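Local structure of probable enoyl-CoA hydratase/isomerase (Pseudomonas aeruginosa, 7BOR) at residues A[37-42]-A[85-90]; A[75-80]-A[221-226]; A[116-121]-A[189-194]; A[164-169]-A[175-180]. The protein binds coenzyme A in a crotonase-type fold and probably acts as an enoyl-CoA isomerase, moving a double bond from the delta-3 to the delta-2 position. One frame throughout, in Å; residues are numbered along the deposited sequence.

Contact 1: residues A[37-42]-A[85-90]; sequences EALLEA and MSALLE
Leu39 and Leu40 of helix 29-44 meet Ala87 and Leu88 of helix 80-90, packing together the helices of two successive beta-alpha-beta crossovers of the crotonase fold. Helix 29-44 links the parallel strands 13-18 and 50-54, and helix 80-90 lies on the path from 50-54 to 95-99. Their N-to-C directions therefore run roughly the same way, 35° apart, with the segment axes approaching to 9.1 Å. Leu39 does most of the touching, through one methyl. With its CG anti to the carbonyl carbon (chi1 -68°) and the branch extended beyond, Leu39 CD1 comes to rest against the backbone of the other helix, 3.6 Å from Leu88 N. The same CD1 is 3.9 Å from Ala87 CB and equally far from Leu88 CB, so it rests against both beta carbons, to one side of them. Leu88 offers its CB and its backbone to this methyl. One residue on, Leu40 covers Ala87 from the more open side, its CG 4.2 Å from Ala87 CB. Leu39 also rests on Leu16 of strand 13-18, while Leu89, on another side of helix 80-90, packs against helix 200-233. The charged ends turn elsewhere: Glu41 pairs with Arg9 and Glu90 with Arg219. Between these segments the contact is purely apolar, leucine branches against Ala87 and the backbone at Leu88, so it depends on shape and imposes no bond direction.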
loop_
_atom_site.group_PDB
_atom_site.type_symbol
_atom_site.label_atom_id
_atom_site.label_comp_id
_atom_site.label_asym_id
_atom_site.label_seq_id
_atom_site.Cartn_x
_atom_site.Cartn_y
_atom_site.Cartn_z
ATOM N N GLU A 37 0.091 -4.151 -13.784
ATOM C CA GLU A 37 0.848 -4.375 -15.013
ATOM C C GLU A 37 2.056 -3.444 -15.088
ATOM O O GLU A 37 3.121 -3.855 -15.566
ATOM C CB GLU A 37 -0.066 -4.229 -16.243
ATOM C CG GLU A 37 -0.819 -2.912 -16.377
ATOM C CD GLU A 37 -1.447 -2.707 -17.759
ATOM O OE1 GLU A 37 -0.697 -2.652 -18.768
ATOM O OE2 GLU A 37 -2.693 -2.597 -17.837
ATOM N N ALA A 38 1.920 -2.215 -14.578
ATOM C CA ALA A 38 3.060 -1.301 -14.538
ATOM C C ALA A 38 4.207 -1.886 -13.713
ATOM O O ALA A 38 5.382 -1.820 -14.120
ATOM C CB ALA A 38 2.639 0.055 -13.981
ATOM N N LEU A 39 3.883 -2.467 -12.551
ATOM C CA LEU A 39 4.891 -3.189 -11.779
ATOM C C LEU A 39 5.478 -4.363 -12.574
ATOM O O LEU A 39 6.697 -4.561 -12.609
ATOM C CB LEU A 39 4.281 -3.682 -10.452
ATOM C CG LEU A 39 3.893 -2.632 -9.397
ATOM C CD1 LEU A 39 3.248 -3.293 -8.176
ATOM C CD2 LEU A 39 5.107 -1.773 -8.958
ATOM N N LEU A 40 4.625 -5.185 -13.190
ATOM C CA LEU A 40 5.129 -6.419 -13.798
ATOM C C LEU A 40 5.974 -6.137 -15.038
ATOM O O LEU A 40 6.883 -6.909 -15.355
ATOM C CB LEU A 40 3.972 -7.356 -14.156
ATOM C CG LEU A 40 3.354 -7.990 -12.914
ATOM C CD1 LEU A 40 2.022 -8.628 -13.217
ATOM C CD2 LEU A 40 4.296 -9.016 -12.302
ATOM N N GLU A 41 5.690 -5.054 -15.750
ATOM C CA GLU A 41 6.530 -4.671 -16.876
ATOM C C GLU A 41 7.876 -4.173 -16.356
ATOM O O GLU A 41 8.914 -4.821 -16.566
ATOM C CB GLU A 41 5.795 -3.609 -17.701
ATOM C CG GLU A 41 6.535 -3.042 -18.928
ATOM C CD GLU A 41 5.764 -1.878 -19.608
ATOM O OE1 GLU A 41 4.526 -1.993 -19.802
ATOM O OE2 GLU A 41 6.399 -0.846 -19.951
ATOM N N ALA A 42 7.859 -3.047 -15.613
ATOM C CA ALA A 42 9.037 -2.465 -14.966
ATOM C C ALA A 42 9.936 -3.490 -14.288
ATOM O O ALA A 42 11.165 -3.356 -14.321
ATOM C CB ALA A 42 8.606 -1.430 -13.931
ATOM N N MET A 85 -1.787 -6.758 -5.257
ATOM C CA MET A 85 -1.088 -7.209 -4.049
ATOM C C MET A 85 0.056 -8.149 -4.383
ATOM O O MET A 85 1.164 -8.034 -3.826
ATOM C CB MET A 85 -2.059 -7.909 -3.090
ATOM C CG MET A 85 -2.987 -6.968 -2.310
ATOM S SD MET A 85 -4.040 -7.882 -1.140
ATOM C CE MET A 85 -5.570 -7.619 -1.938
ATOM N N SER A 86 -0.211 -9.127 -5.254
ATOM C CA SER A 86 0.796 -10.115 -5.591
ATOM C C SER A 86 1.950 -9.446 -6.296
ATOM O O SER A 86 3.114 -9.742 -6.022
ATOM C CB SER A 86 0.198 -11.199 -6.509
ATOM O OG SER A 86 0.889 -12.441 -6.405
ATOM N N ALA A 87 1.631 -8.555 -7.229
ATOM C CA ALA A 87 2.671 -7.848 -7.976
ATOM C C ALA A 87 3.588 -7.030 -7.048
ATOM O O ALA A 87 4.814 -7.123 -7.139
ATOM C CB ALA A 87 2.036 -6.946 -9.035
ATOM N N LEU A 88 3.024 -6.223 -6.156
ATOM C CA LEU A 88 3.889 -5.460 -5.247
ATOM C C LEU A 88 4.665 -6.389 -4.312
ATOM O O LEU A 88 5.895 -6.304 -4.188
ATOM C CB LEU A 88 3.057 -4.482 -4.464
ATOM C CG LEU A 88 3.784 -3.514 -3.522
ATOM C CD1 LEU A 88 4.710 -2.627 -4.266
ATOM C CD2 LEU A 88 2.693 -2.734 -2.796
ATOM N N LEU A 89 3.970 -7.329 -3.689
ATOM C CA LEU A 89 4.646 -8.263 -2.798
ATOM C C LEU A 89 5.846 -8.917 -3.475
ATOM O O LEU A 89 6.928 -9.053 -2.878
ATOM C CB LEU A 89 3.633 -9.306 -2.337
ATOM C CG LEU A 89 4.162 -10.479 -1.547
ATOM C CD1 LEU A 89 4.656 -9.983 -0.165
ATOM C CD2 LEU A 89 3.080 -11.500 -1.421
ATOM N N GLU A 90 5.686 -9.319 -4.729
ATOM C CA GLU A 90 6.748 -10.045 -5.416
ATOM C C GLU A 90 7.677 -9.112 -6.189
ATOM O O GLU A 90 8.625 -9.587 -6.823
ATOM C CB GLU A 90 6.133 -11.110 -6.354
ATOM C CG GLU A 90 5.064 -11.976 -5.688
ATOM C CD GLU A 90 5.667 -13.125 -4.894
ATOM O OE1 GLU A 90 6.903 -13.229 -4.901
ATOM O OE2 GLU A 90 4.928 -13.937 -4.289
#

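Contact 2: residues A[75-80]-A[221-226]; sequences SLRDSP and VIAEEG
Leu76 packs on the backbone of helix 200-233 at Gly226, which has no side chain to stand in between. Leu76 CD2 lies 3.8 Å from Gly226 CA, and Leu76 CB is 4.0 Å from the same atom, so the residue covers the glycine with both the root and one branch of its side chain. The two backbones come close here, Leu76 CA to Gly226 CA being 5.3 Å. A second van der Waals contact comes from Arg77, whose chain reaches out extended from CG to NE and sets its guanidinium obliquely against Ala223: NH1 and NH2 of Arg77 are each 3.9 Å from Ala223 CB. In the fold, this is the loop between helices 66-71 and 80-90 leaning on the long helix near the C-terminal end of the crotonase chain, with Leu76 also touching Met85. Among polar interactions, Arg77 NH2 forms a salt bridge with Asp227, just beyond the segment, which joins loop to helix and holds the guanidinium beside Ala223. On the loop side, Ser79, N-cap of helix 80-90, has OG 2.7 Å from both Ser75 O and Leu76 O and bonded to Gly82 N. Buried Glu225 turns OE1 to Gly139 N and OE2 to Ser141 OG.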
loop_
_atom_site.group_PDB
_atom_site.type_symbol
_atom_site.label_atom_id
_atom_site.label_comp_id
_atom_site.label_asym_id
_atom_site.label_seq_id
_atom_site.Cartn_x
_atom_site.Cartn_y
_atom_site.Cartn_z
ATOM N N SER A 75 -13.299 -11.750 -4.936
ATOM C CA SER A 75 -12.399 -12.746 -4.362
ATOM C C SER A 75 -10.986 -12.181 -4.389
ATOM O O SER A 75 -10.458 -11.900 -5.470
ATOM C CB SER A 75 -12.441 -14.051 -5.155
ATOM O OG SER A 75 -11.264 -14.834 -4.931
ATOM N N LEU A 76 -10.374 -11.995 -3.214
ATOM C CA LEU A 76 -9.108 -11.281 -3.188
ATOM C C LEU A 76 -8.071 -11.972 -4.062
ATOM O O LEU A 76 -7.410 -11.310 -4.862
ATOM C CB LEU A 76 -8.609 -11.117 -1.753
ATOM C CG LEU A 76 -8.792 -9.680 -1.263
ATOM C CD1 LEU A 76 -10.277 -9.299 -1.374
ATOM C CD2 LEU A 76 -8.296 -9.490 0.158
ATOM N N ARG A 77 -7.947 -13.303 -3.975
ATOM C CA ARG A 77 -6.967 -14.000 -4.808
ATOM C C ARG A 77 -7.076 -13.562 -6.272
ATOM O O ARG A 77 -6.161 -12.950 -6.839
ATOM C CB ARG A 77 -7.153 -15.520 -4.732
ATOM C CG ARG A 77 -7.349 -16.149 -3.372
ATOM C CD ARG A 77 -7.762 -17.619 -3.548
ATOM N NE ARG A 77 -7.852 -18.318 -2.265
ATOM C CZ ARG A 77 -6.854 -19.009 -1.723
ATOM N NH1 ARG A 77 -5.691 -19.094 -2.369
ATOM N NH2 ARG A 77 -7.017 -19.605 -0.545
ATOM N N ASP A 78 -8.201 -13.876 -6.898
ATOM C CA ASP A 78 -8.371 -13.751 -8.341
ATOM C C ASP A 78 -9.246 -12.525 -8.576
ATOM O O ASP A 78 -10.468 -12.610 -8.630
ATOM C CB ASP A 78 -8.941 -15.059 -8.901
ATOM C CG ASP A 78 -8.003 -16.255 -8.620
ATOM O OD1 ASP A 78 -6.902 -16.280 -9.234
ATOM O OD2 ASP A 78 -8.336 -17.116 -7.754
ATOM N N SER A 79 -8.587 -11.375 -8.686
ATOM C CA SER A 79 -9.204 -10.063 -8.814
ATOM C C SER A 79 -8.102 -9.059 -9.136
ATOM O O SER A 79 -6.915 -9.350 -8.936
ATOM C CB SER A 79 -9.920 -9.638 -7.516
ATOM O OG SER A 79 -9.062 -9.733 -6.367
ATOM N N PRO A 80 -8.473 -7.875 -9.615
ATOM C CA PRO A 80 -7.473 -6.811 -9.784
ATOM C C PRO A 80 -6.757 -6.442 -8.488
ATOM O O PRO A 80 -5.525 -6.318 -8.492
ATOM C CB PRO A 80 -8.298 -5.639 -10.343
ATOM C CG PRO A 80 -9.537 -6.323 -10.988
ATOM C CD PRO A 80 -9.810 -7.485 -10.093
ATOM N N VAL A 221 -0.429 -16.392 4.718
ATOM C CA VAL A 221 -1.294 -15.500 5.484
ATOM C C VAL A 221 -2.175 -14.682 4.545
ATOM O O VAL A 221 -3.375 -14.515 4.786
ATOM C CB VAL A 221 -0.477 -14.602 6.425
ATOM C CG1 VAL A 221 -1.389 -13.456 6.953
ATOM C CG2 VAL A 221 0.107 -15.432 7.580
ATOM N N ILE A 222 -1.598 -14.117 3.480
ATOM C CA ILE A 222 -2.418 -13.314 2.572
ATOM C C ILE A 222 -3.581 -14.162 2.019
ATOM O O ILE A 222 -4.693 -13.657 1.804
ATOM C CB ILE A 222 -1.511 -12.742 1.462
ATOM C CG1 ILE A 222 -0.596 -11.629 2.032
ATOM C CG2 ILE A 222 -2.297 -12.124 0.308
ATOM C CD1 ILE A 222 0.421 -11.071 1.036
ATOM N N ALA A 223 -3.352 -15.466 1.810
ATOM C CA ALA A 223 -4.436 -16.338 1.337
ATOM C C ALA A 223 -5.501 -16.556 2.412
ATOM O O ALA A 223 -6.698 -16.458 2.124
ATOM C CB ALA A 223 -3.888 -17.677 0.833
ATOM N N GLU A 224 -5.112 -16.842 3.662
ATOM C CA GLU A 224 -6.151 -16.993 4.688
ATOM C C GLU A 224 -6.926 -15.682 4.868
ATOM O O GLU A 224 -8.167 -15.672 4.817
ATOM C CB GLU A 224 -5.581 -17.471 6.031
ATOM C CG GLU A 224 -6.704 -17.852 7.060
ATOM C CD GLU A 224 -6.201 -18.333 8.461
ATOM O OE1 GLU A 224 -4.975 -18.360 8.738
ATOM O OE2 GLU A 224 -7.055 -18.686 9.312
ATOM N N GLU A 225 -6.206 -14.545 5.045
ATOM C CA GLU A 225 -6.879 -13.261 5.213
ATOM C C GLU A 225 -7.879 -13.014 4.091
ATOM O O GLU A 225 -8.979 -12.513 4.325
ATOM C CB GLU A 225 -5.884 -12.072 5.203
ATOM C CG GLU A 225 -4.877 -11.995 6.312
ATOM C CD GLU A 225 -3.895 -10.856 6.063
ATOM O OE1 GLU A 225 -3.813 -10.426 4.878
ATOM O OE2 GLU A 225 -3.252 -10.416 7.050
ATOM N N GLY A 226 -7.490 -13.344 2.861
ATOM C CA GLY A 226 -8.295 -12.998 1.709
ATOM C C GLY A 226 -9.580 -13.790 1.655
ATOM O O GLY A 226 -10.603 -13.273 1.203
#

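Contact 3: residues A[116-121]-A[189-194]; sequences LVFVGR and RDAARR
Leu116 and Phe118, two residues apart on one face of strand 116-120, converge on a single methyl of helix 182-196, that of Ala191. Along the helix, Arg189 comes first and starts out away from the strand; its CB instead lies over one face of the Arg193 guanidinium, 3.6 Å above the plane and offset toward the rim. Asp190 follows, forming a salt bridge with Arg193 whose modelled length is too short to be trusted in detail. Ala191 then points at the sheet. Its CB is 3.8 Å from Phe118 CE2 and 4.0 Å from Phe118 CZ, the methyl standing obliquely to the ring, and it lies 3.9 Å from Leu116 CD1. Both strand residues hold CG anti to the carbonyl carbon (chi1 -61° in Leu116, -59° in Phe118), which carries their ends out to the helix side by side. Ala191 also touches Ile96 of the adjoining strand 95-99, and Phe118 also meets His187 edge to face and touches Ala188. At Arg194 the helix continues, its N bonded to Asp190 O at 2.9 Å. The chemistry splits the helix: Ala191 adds a small apolar contact to the sheet face, beside others from the same helix, while Asp190, Arg193 and Arg194 keep their charges on its exposed side.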
loop_
_atom_site.group_PDB
_atom_site.type_symbol
_atom_site.label_atom_id
_atom_site.label_comp_id
_atom_site.label_asym_id
_atom_site.label_seq_id
_atom_site.Cartn_x
_atom_site.Cartn_y
_atom_site.Cartn_z
ATOM N N LEU A 116 11.180 1.642 1.183
ATOM C CA LEU A 116 11.312 2.874 1.935
ATOM C C LEU A 116 9.960 3.537 1.916
ATOM O O LEU A 116 9.212 3.425 0.950
ATOM C CB LEU A 116 12.395 3.775 1.379
ATOM C CG LEU A 116 13.832 3.189 1.368
ATOM C CD1 LEU A 116 14.776 4.106 0.529
ATOM C CD2 LEU A 116 14.421 2.951 2.767
ATOM N N VAL A 117 9.619 4.176 3.023
ATOM C CA VAL A 117 8.316 4.817 3.161
ATOM C C VAL A 117 8.550 6.194 3.752
ATOM O O VAL A 117 9.116 6.303 4.847
ATOM C CB VAL A 117 7.378 3.996 4.059
ATOM C CG1 VAL A 117 6.090 4.751 4.356
ATOM C CG2 VAL A 117 7.038 2.735 3.380
ATOM N N PHE A 118 8.207 7.242 2.997
ATOM C CA PHE A 118 8.269 8.619 3.480
ATOM C C PHE A 118 6.873 9.209 3.572
ATOM O O PHE A 118 6.065 9.049 2.659
ATOM C CB PHE A 118 9.137 9.448 2.569
ATOM C CG PHE A 118 10.497 8.918 2.482
ATOM C CD1 PHE A 118 11.358 9.024 3.565
ATOM C CD2 PHE A 118 10.893 8.221 1.376
ATOM C CE1 PHE A 118 12.640 8.466 3.484
ATOM C CE2 PHE A 118 12.131 7.644 1.288
ATOM C CZ PHE A 118 13.021 7.799 2.319
ATOM N N VAL A 119 6.612 9.925 4.663
ATOM C CA VAL A 119 5.275 10.425 4.936
ATOM C C VAL A 119 5.389 11.857 5.393
ATOM O O VAL A 119 6.349 12.225 6.080
ATOM C CB VAL A 119 4.538 9.617 6.040
ATOM C CG1 VAL A 119 4.449 8.161 5.713
ATOM C CG2 VAL A 119 5.257 9.758 7.415
ATOM N N GLY A 120 4.370 12.656 5.075
ATOM C CA GLY A 120 4.210 13.918 5.772
ATOM C C GLY A 120 3.906 13.711 7.237
ATOM O O GLY A 120 3.189 12.775 7.623
ATOM N N ARG A 121 4.450 14.617 8.056
ATOM C CA ARG A 121 4.255 14.490 9.496
ATOM C C ARG A 121 2.788 14.328 9.862
ATOM O O ARG A 121 2.438 13.724 10.906
ATOM C CB ARG A 121 4.841 15.712 10.224
ATOM C CG ARG A 121 6.157 15.521 10.694
ATOM C CD ARG A 121 6.604 16.779 11.595
ATOM N NE ARG A 121 6.813 17.947 10.755
ATOM C CZ ARG A 121 7.975 18.278 10.182
ATOM N NH1 ARG A 121 8.053 19.392 9.465
ATOM N NH2 ARG A 121 9.063 17.518 10.336
ATOM N N ARG A 189 12.294 11.050 -3.974
ATOM C CA ARG A 189 13.041 10.996 -5.231
ATOM C C ARG A 189 14.547 10.940 -4.977
ATOM O O ARG A 189 15.276 10.251 -5.698
ATOM C CB ARG A 189 12.686 12.192 -6.115
ATOM C CG ARG A 189 11.280 12.139 -6.753
ATOM C CD ARG A 189 11.091 13.278 -7.750
ATOM N NE ARG A 189 10.080 14.261 -7.317
ATOM C CZ ARG A 189 10.296 15.561 -7.074
ATOM N NH1 ARG A 189 9.272 16.311 -6.701
ATOM N NH2 ARG A 189 11.504 16.127 -7.204
ATOM N N ASP A 190 15.024 11.609 -3.927
ATOM C CA ASP A 190 16.459 11.564 -3.610
ATOM C C ASP A 190 16.876 10.188 -3.135
ATOM O O ASP A 190 17.939 9.686 -3.518
ATOM C CB ASP A 190 16.798 12.616 -2.550
ATOM C CG ASP A 190 16.803 14.028 -3.123
ATOM O OD1 ASP A 190 17.041 14.176 -4.327
ATOM O OD2 ASP A 190 16.585 14.979 -2.390
ATOM N N ALA A 191 16.035 9.544 -2.328
ATOM C CA ALA A 191 16.296 8.163 -1.957
ATOM C C ALA A 191 16.391 7.281 -3.184
ATOM O O ALA A 191 17.264 6.415 -3.253
ATOM C CB ALA A 191 15.206 7.656 -1.006
ATOM N N ALA A 192 15.472 7.450 -4.153
ATOM C CA ALA A 192 15.559 6.678 -5.392
ATOM C C ALA A 192 16.898 6.921 -6.069
ATOM O O ALA A 192 17.555 5.980 -6.519
ATOM C CB ALA A 192 14.408 7.032 -6.337
ATOM N N ARG A 193 17.339 8.184 -6.107
ATOM C CA ARG A 193 18.620 8.512 -6.726
ATOM C C ARG A 193 19.785 7.854 -5.993
ATOM O O ARG A 193 20.790 7.497 -6.617
ATOM C CB ARG A 193 18.770 10.044 -6.787
ATOM C CG ARG A 193 17.719 10.762 -7.644
ATOM C CD ARG A 193 17.895 12.325 -7.711
ATOM N NE ARG A 193 16.763 13.016 -8.360
ATOM C CZ ARG A 193 15.914 13.860 -7.748
ATOM N NH1 ARG A 193 14.914 14.446 -8.427
ATOM N NH2 ARG A 193 16.046 14.143 -6.458
ATOM N N ARG A 194 19.659 7.620 -4.687
ATOM C CA ARG A 194 20.728 6.923 -3.978
ATOM C C ARG A 194 20.840 5.488 -4.463
ATOM O O ARG A 194 21.955 4.954 -4.586
ATOM C CB ARG A 194 20.492 6.951 -2.467
ATOM C CG ARG A 194 20.400 8.333 -1.847
ATOM C CD ARG A 194 20.186 8.228 -0.306
ATOM N NE ARG A 194 21.177 7.347 0.333
ATOM C CZ ARG A 194 21.329 7.220 1.654
ATOM N NH1 ARG A 194 20.542 7.912 2.468
ATOM N NH2 ARG A 194 22.258 6.407 2.163
#

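Contact 4: residues A[164-169]-A[175-180]; sequences SGEQAA and NAALED
Ala169 turns its methyl to the flank of Ala177's, CB to CB 3.9 Å, where helix 165-171 packs on strand 176-178, while Ala177's heads past it to the start of the helix. Ala169 CB also rests on the strand backbone, 3.7 Å from Ala177 N, and Ala177 CB reaches into the first helical turn, 3.7 Å from Gly165 O and 3.8 Å from Glu166 CA. Glu166 starts out away from the strand, with CG anti to its own N, but a bend at chi2 (88°) swings the carboxylate over to the strand until its OE2 is 3.8 Å from Ala177 CB. The helix and strand segments run nearly antiparallel, at 158°, their axes 6.9 Å apart at the closest. In the crotonase fold, the chain turns back after helix 165-171 and enters strand 176-178, the outermost strand of the larger sheet within this chain, bonded through Ala176 to Val119 of strand 116-120. The helix starts from a capping box. Ser164 OG receives the N-H of Gln167 at 3.0 Å (N-H...O 154°), and the Gln167 side chain answers with OE1, taking the N-H of Ser164 at 3.3 Å on a lone pair in the carbonyl plane. Beyond the strand, Asp180 OD2 bonds to Asn122 ND2, and at its start Asn175 OD1 takes the N-H of Val117.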
loop_
_atom_site.group_PDB
_atom_site.type_symbol
_atom_site.label_atom_id
_atom_site.label_comp_id
_atom_site.label_asym_id
_atom_site.label_seq_id
_atom_site.Cartn_x
_atom_site.Cartn_y
_atom_site.Cartn_z
ATOM N N SER A 164 -0.710 9.326 12.994
ATOM C CA SER A 164 -0.115 10.362 12.166
ATOM C C SER A 164 1.135 9.821 11.494
ATOM O O SER A 164 1.723 8.819 11.922
ATOM C CB SER A 164 0.300 11.577 13.005
ATOM O OG SER A 164 1.390 11.199 13.901
ATOM N N GLY A 165 1.569 10.525 10.449
ATOM C CA GLY A 165 2.848 10.198 9.838
ATOM C C GLY A 165 3.998 10.241 10.831
ATOM O O GLY A 165 4.934 9.436 10.758
ATOM N N GLU A 166 3.991 11.241 11.710
ATOM C CA GLU A 166 4.967 11.303 12.789
ATOM C C GLU A 166 5.000 9.973 13.551
ATOM O O GLU A 166 6.067 9.389 13.781
ATOM C CB GLU A 166 4.606 12.472 13.716
ATOM C CG GLU A 166 5.701 12.778 14.724
ATOM C CD GLU A 166 6.712 13.775 14.147
ATOM O OE1 GLU A 166 6.442 15.016 14.183
ATOM O OE2 GLU A 166 7.754 13.312 13.624
ATOM N N GLN A 167 3.820 9.454 13.907
ATOM C CA GLN A 167 3.760 8.234 14.699
ATOM C C GLN A 167 4.239 7.043 13.880
ATOM O O GLN A 167 4.925 6.179 14.410
ATOM C CB GLN A 167 2.329 7.989 15.242
ATOM C CG GLN A 167 1.954 8.910 16.441
ATOM C CD GLN A 167 0.526 8.684 16.960
ATOM O OE1 GLN A 167 -0.428 8.729 16.188
ATOM N NE2 GLN A 167 0.379 8.516 18.264
ATOM N N ALA A 168 3.909 7.019 12.587
ATOM C CA ALA A 168 4.370 5.978 11.671
ATOM C C ALA A 168 5.898 5.893 11.644
ATOM O O ALA A 168 6.476 4.805 11.662
ATOM C CB ALA A 168 3.802 6.289 10.279
ATOM N N ALA A 169 6.562 7.034 11.609
ATOM C CA ALA A 169 8.033 7.044 11.642
ATOM C C ALA A 169 8.583 6.600 13.000
ATOM O O ALA A 169 9.565 5.849 13.054
ATOM C CB ALA A 169 8.527 8.437 11.285
ATOM N N ASN A 175 10.116 5.444 7.202
ATOM C CA ASN A 175 11.528 5.696 7.469
ATOM C C ASN A 175 11.745 7.129 7.970
ATOM O O ASN A 175 12.702 7.376 8.701
ATOM C CB ASN A 175 12.386 5.485 6.220
ATOM C CG ASN A 175 12.379 4.046 5.758
ATOM O OD1 ASN A 175 11.431 3.615 5.080
ATOM N ND2 ASN A 175 13.413 3.276 6.166
ATOM N N ALA A 176 10.886 8.069 7.578
ATOM C CA ALA A 176 11.010 9.466 7.996
ATOM C C ALA A 176 9.669 10.159 7.838
ATOM O O ALA A 176 8.938 9.905 6.874
ATOM C CB ALA A 176 12.072 10.202 7.148
ATOM N N ALA A 177 9.359 11.037 8.786
ATOM C CA ALA A 177 8.218 11.928 8.710
ATOM C C ALA A 177 8.749 13.320 8.346
ATOM O O ALA A 177 9.673 13.833 8.995
ATOM C CB ALA A 177 7.452 11.979 10.029
ATOM N N LEU A 178 8.173 13.921 7.324
ATOM C CA LEU A 178 8.707 15.147 6.752
ATOM C C LEU A 178 7.640 16.223 6.678
ATOM O O LEU A 178 6.449 15.975 6.854
ATOM C CB LEU A 178 9.286 14.858 5.361
ATOM C CG LEU A 178 10.271 13.683 5.420
ATOM C CD1 LEU A 178 10.471 12.952 4.112
ATOM C CD2 LEU A 178 11.590 14.202 5.966
ATOM N N GLU A 179 8.106 17.448 6.423
ATOM C CA GLU A 179 7.239 18.543 6.041
ATOM C C GLU A 179 6.190 18.078 5.048
ATOM O O GLU A 179 6.519 17.525 4.003
ATOM C CB GLU A 179 8.101 19.638 5.418
ATOM C CG GLU A 179 7.473 21.033 5.281
ATOM C CD GLU A 179 8.471 21.988 4.626
ATOM O OE1 GLU A 179 8.240 22.417 3.476
ATOM O OE2 GLU A 179 9.525 22.255 5.246
ATOM N N ASP A 180 4.932 18.320 5.360
ATOM C CA ASP A 180 3.857 17.836 4.500
ATOM C C ASP A 180 3.910 18.501 3.126
ATOM O O ASP A 180 4.247 19.684 2.983
ATOM C CB ASP A 180 2.515 18.104 5.161
ATOM C CG ASP A 180 2.389 17.424 6.511
ATOM O OD1 ASP A 180 2.073 16.225 6.532
ATOM O OD2 ASP A 180 2.624 18.079 7.564
#

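How the contacts relate
The four contacts form two pairs. Contacts 1 and 2 touch at Leu89 CD2 and Ile222 CD1, 3.6 Å apart, and at Met85 CE and Leu76 CG, 3.9 Å apart. Contacts 3 and 4 share the sheet, with probable hydrogen bonds from Asn175 N to Val117 O and from Arg121 N to Leu178 O, both 2.7 Å. The pairs do not touch; nearest atoms of contacts 1 and 3 are about 9 Å apart, and the centres of contacts 2 and 4 about 30 Å. Contact 2 lies near the ligand: the Leu76 side chain is about 10 Å from the bound coenzyme A and about 7 Å from that of CoA-binding Asn64; the others lie away from the known sites.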